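Local coordinates for protein 1,4-dihydroxy-2-naphthoyl-CoA hydrolase (Synechocystis sp., PDB 4K00) that hydrolyses 1,4-dihydroxy-2-naphthoyl-CoA to 1,4-dihydroxy-2-naphthoate and CoA, a step in phylloquinone (vitamin K1) biosynthesis, at residues Q86-F92 with K124-P128. Numbering follows the deposited sequence.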
ATOM      1  N   GLN A  86     -14.100 -21.671  13.800  1.00 24.88           N
ATOM      2  CA  GLN A  86     -15.448 -21.211  13.496  1.00 24.32           C
ATOM      3  C   GLN A  86     -16.132 -20.752  14.772  1.00 24.03           C
ATOM      4  O   GLN A  86     -16.310 -21.534  15.691  1.00 24.80           O
ATOM      5  CB  GLN A  86     -16.280 -22.318  12.850  1.00 26.70           C
ATOM      6  CG  GLN A  86     -17.654 -21.836  12.433  1.00 26.15           C
ATOM      7  CD  GLN A  86     -18.401 -22.818  11.559  1.00 28.65           C
ATOM      8  OE1 GLN A  86     -17.876 -23.864  11.170  1.00 33.04           O
ATOM      9  NE2 GLN A  86     -19.638 -22.477  11.232  1.00 29.77           N
ATOM     10  N   ALA A  87     -16.539 -19.491  14.815  1.00 21.31           N
ATOM     11  CA  ALA A  87     -17.141 -18.931  16.027  1.00 21.80           C
ATOM     12  C   ALA A  87     -18.684 -19.020  16.024  1.00 23.20           C
ATOM     13  O   ALA A  87     -19.318 -19.035  17.079  1.00 25.04           O
ATOM     14  CB  ALA A  87     -16.688 -17.489  16.191  1.00 21.28           C
ATOM     15  N   SER A  88     -19.281 -19.099  14.838  1.00 21.97           N
ATOM     16  CA  SER A  88     -20.735 -19.160  14.708  1.00 24.56           C
ATOM     17  C   SER A  88     -21.073 -19.711  13.338  1.00 23.50           C
ATOM     18  O   SER A  88     -20.177 -20.049  12.579  1.00 23.71           O
ATOM     19  CB  SER A  88     -21.363 -17.774  14.889  1.00 26.67           C
ATOM     20  OG  SER A  88     -21.170 -16.973  13.733  1.00 24.36           O
ATOM     21  N   ALA A  89     -22.358 -19.816  13.023  1.00 24.57           N
ATOM     22  CA  ALA A  89     -22.774 -20.297  11.711  1.00 25.46           C
ATOM     23  C   ALA A  89     -22.184 -19.396  10.630  1.00 24.03           C
ATOM     24  O   ALA A  89     -21.938 -19.837   9.513  1.00 24.91           O
ATOM     25  CB  ALA A  89     -24.299 -20.328  11.601  1.00 27.33           C
ATOM     26  N   HIS A  90     -21.963 -18.132  10.964  1.00 24.13           N
ATOM     27  CA  HIS A  90     -21.718 -17.130   9.942  1.00 25.82           C
ATOM     28  C   HIS A  90     -20.372 -16.440  10.115  1.00 23.47           C
ATOM     29  O   HIS A  90     -20.018 -15.588   9.315  1.00 25.68           O
ATOM     30  CB  HIS A  90     -22.847 -16.098   9.920  1.00 30.30           C
ATOM     31  CG  HIS A  90     -22.984 -15.324  11.194  1.00 33.55           C
ATOM     32  ND1 HIS A  90     -23.908 -15.647  12.166  1.00 39.10           N
ATOM     33  CD2 HIS A  90     -22.317 -14.242  11.654  1.00 34.45           C
ATOM     34  CE1 HIS A  90     -23.796 -14.798  13.175  1.00 39.56           C
ATOM     35  NE2 HIS A  90     -22.835 -13.939  12.892  1.00 40.09           N
ATOM     36  N   ARG A  91     -19.620 -16.820  11.146  1.00 22.67           N
ATOM     37  CA  ARG A  91     -18.402 -16.107  11.526  1.00 22.76           C
ATOM     38  C   ARG A  91     -17.244 -17.084  11.779  1.00 21.96           C
ATOM     39  O   ARG A  91     -17.418 -18.121  12.417  1.00 19.93           O
ATOM     40  CB  ARG A  91     -18.642 -15.274  12.791  1.00 23.03           C
ATOM     41  CG  ARG A  91     -17.470 -14.397  13.194  1.00 25.11           C
ATOM     42  CD  ARG A  91     -17.851 -13.294  14.181  1.00 30.04           C
ATOM     43  NE  ARG A  91     -18.422 -13.813  15.415  1.00 32.46           N
ATOM     44  CZ  ARG A  91     -17.714 -14.056  16.512  1.00 39.95           C
ATOM     45  NH1 ARG A  91     -16.406 -13.826  16.516  1.00 46.78           N
ATOM     46  NH2 ARG A  91     -18.307 -14.534  17.600  1.00 36.76           N
ATOM     47  N   PHE A  92     -16.066 -16.731  11.294  1.00 20.73           N
ATOM     48  CA  PHE A  92     -14.853 -17.409  11.711  1.00 20.73           C
ATOM     49  C   PHE A  92     -13.776 -16.440  12.166  1.00 19.54           C
ATOM     50  O   PHE A  92     -13.816 -15.233  11.854  1.00 18.46           O
ATOM     51  CB  PHE A  92     -14.333 -18.372  10.640  1.00 19.93           C
ATOM     52  CG  PHE A  92     -13.884 -17.718   9.359  1.00 19.80           C
ATOM     53  CD1 PHE A  92     -12.562 -17.312   9.195  1.00 19.86           C
ATOM     54  CD2 PHE A  92     -14.756 -17.564   8.295  1.00 18.63           C
ATOM     55  CE1 PHE A  92     -12.134 -16.729   8.011  1.00 18.13           C
ATOM     56  CE2 PHE A  92     -14.336 -16.977   7.111  1.00 19.16           C
ATOM     57  CZ  PHE A  92     -13.013 -16.576   6.964  1.00 19.81           C
ATOM     58  N   LYS A 124     -26.529 -11.652   7.700  1.00 34.06           N
ATOM     59  CA  LYS A 124     -25.653 -12.776   8.026  1.00 37.22           C
ATOM     60  C   LYS A 124     -26.152 -14.034   7.332  1.00 31.94           C
ATOM     61  O   LYS A 124     -27.351 -14.284   7.280  1.00 28.55           O
ATOM     62  CB  LYS A 124     -25.613 -13.017   9.535  1.00 42.10           C
ATOM     63  CG  LYS A 124     -24.871 -11.952  10.319  1.00 52.50           C
ATOM     64  CD  LYS A 124     -25.350 -11.908  11.763  1.00 67.37           C
ATOM     65  CE  LYS A 124     -25.190 -10.520  12.356  1.00 78.36           C
ATOM     66  NZ  LYS A 124     -23.923  -9.882  11.902  1.00 79.56           N
ATOM     67  N   ALA A 125     -25.219 -14.810   6.789  1.00 29.24           N
ATOM     68  CA  ALA A 125     -25.537 -16.092   6.175  1.00 27.97           C
ATOM     69  C   ALA A 125     -24.539 -17.148   6.637  1.00 27.74           C
ATOM     70  O   ALA A 125     -23.426 -16.813   7.050  1.00 25.02           O
ATOM     71  CB  ALA A 125     -25.490 -15.968   4.667  1.00 28.71           C
ATOM     72  N   PRO A 126     -24.930 -18.433   6.562  1.00 29.20           N
ATOM     73  CA  PRO A 126     -24.008 -19.511   6.930  1.00 27.25           C
ATOM     74  C   PRO A 126     -22.784 -19.495   6.038  1.00 25.87           C
ATOM     75  O   PRO A 126     -22.896 -19.224   4.844  1.00 23.61           O
ATOM     76  CB  PRO A 126     -24.840 -20.788   6.707  1.00 30.16           C
ATOM     77  CG  PRO A 126     -26.255 -20.336   6.729  1.00 31.97           C
ATOM     78  CD  PRO A 126     -26.245 -18.944   6.166  1.00 30.39           C
ATOM     79  N   LEU A 127     -21.620 -19.758   6.621  1.00 24.18           N
ATOM     80  CA  LEU A 127     -20.398 -19.909   5.850  1.00 24.87           C
ATOM     81  C   LEU A 127     -20.628 -20.889   4.707  1.00 25.28           C
ATOM     82  O   LEU A 127     -21.370 -21.856   4.855  1.00 26.54           O
ATOM     83  CB  LEU A 127     -19.268 -20.404   6.756  1.00 24.40           C
ATOM     84  CG  LEU A 127     -18.857 -19.491   7.917  1.00 26.09           C
ATOM     85  CD1 LEU A 127     -17.782 -20.172   8.749  1.00 23.74           C
ATOM     86  CD2 LEU A 127     -18.342 -18.148   7.408  1.00 29.00           C
ATOM     87  N   PRO A 128     -20.004 -20.641   3.553  1.00 26.81           N
ATOM     88  CA  PRO A 128     -20.000 -21.665   2.504  1.00 29.96           C
ATOM     89  C   PRO A 128     -19.479 -23.000   3.045  1.00 28.88           C
ATOM     90  O   PRO A 128     -18.522 -23.014   3.817  1.00 27.87           O
ATOM     91  CB  PRO A 128     -19.041 -21.087   1.463  1.00 29.40           C
ATOM     92  CG  PRO A 128     -19.085 -19.610   1.679  1.00 27.19           C
ATOM     93  CD  PRO A 128     -19.302 -19.413   3.150  1.00 28.48           C
TER
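Leu127 lays its side chain against the turn that joins two antiparallel strands, 77-86 and 91-100, of the hotdog-fold sheet. Leu127 CD2 lies 3.6 Å from His90 O and 3.7 Å from Phe92 CD2, at the edge of the Phe92 ring. Leu127 CD1 meets Gln86 NE2 at 3.9 Å. Leu127 also touches Cys116 of strand 106-118, and Phe92 stacks on His114 of that strand. The linker to helix 129-136 is thus packed onto the end of the sheet. Within the turn, Gln86 NE2 donates a hydrogen bond to Ser88 O at 2.8 Å. Ser88 OG accepts from His90 N at 3.1 Å, which makes an ST turn. Across the contact, Lys124 CD sits 3.6 Å from the centroid of the His90 ring, over one face, in a CH-pi contact. Ala89 O accepts a nearly straight hydrogen bond from Leu127 N at 2.9 Å, and Pro126 CA adds a CA-H...O contact to the same Ala89 O at 3.3 Å.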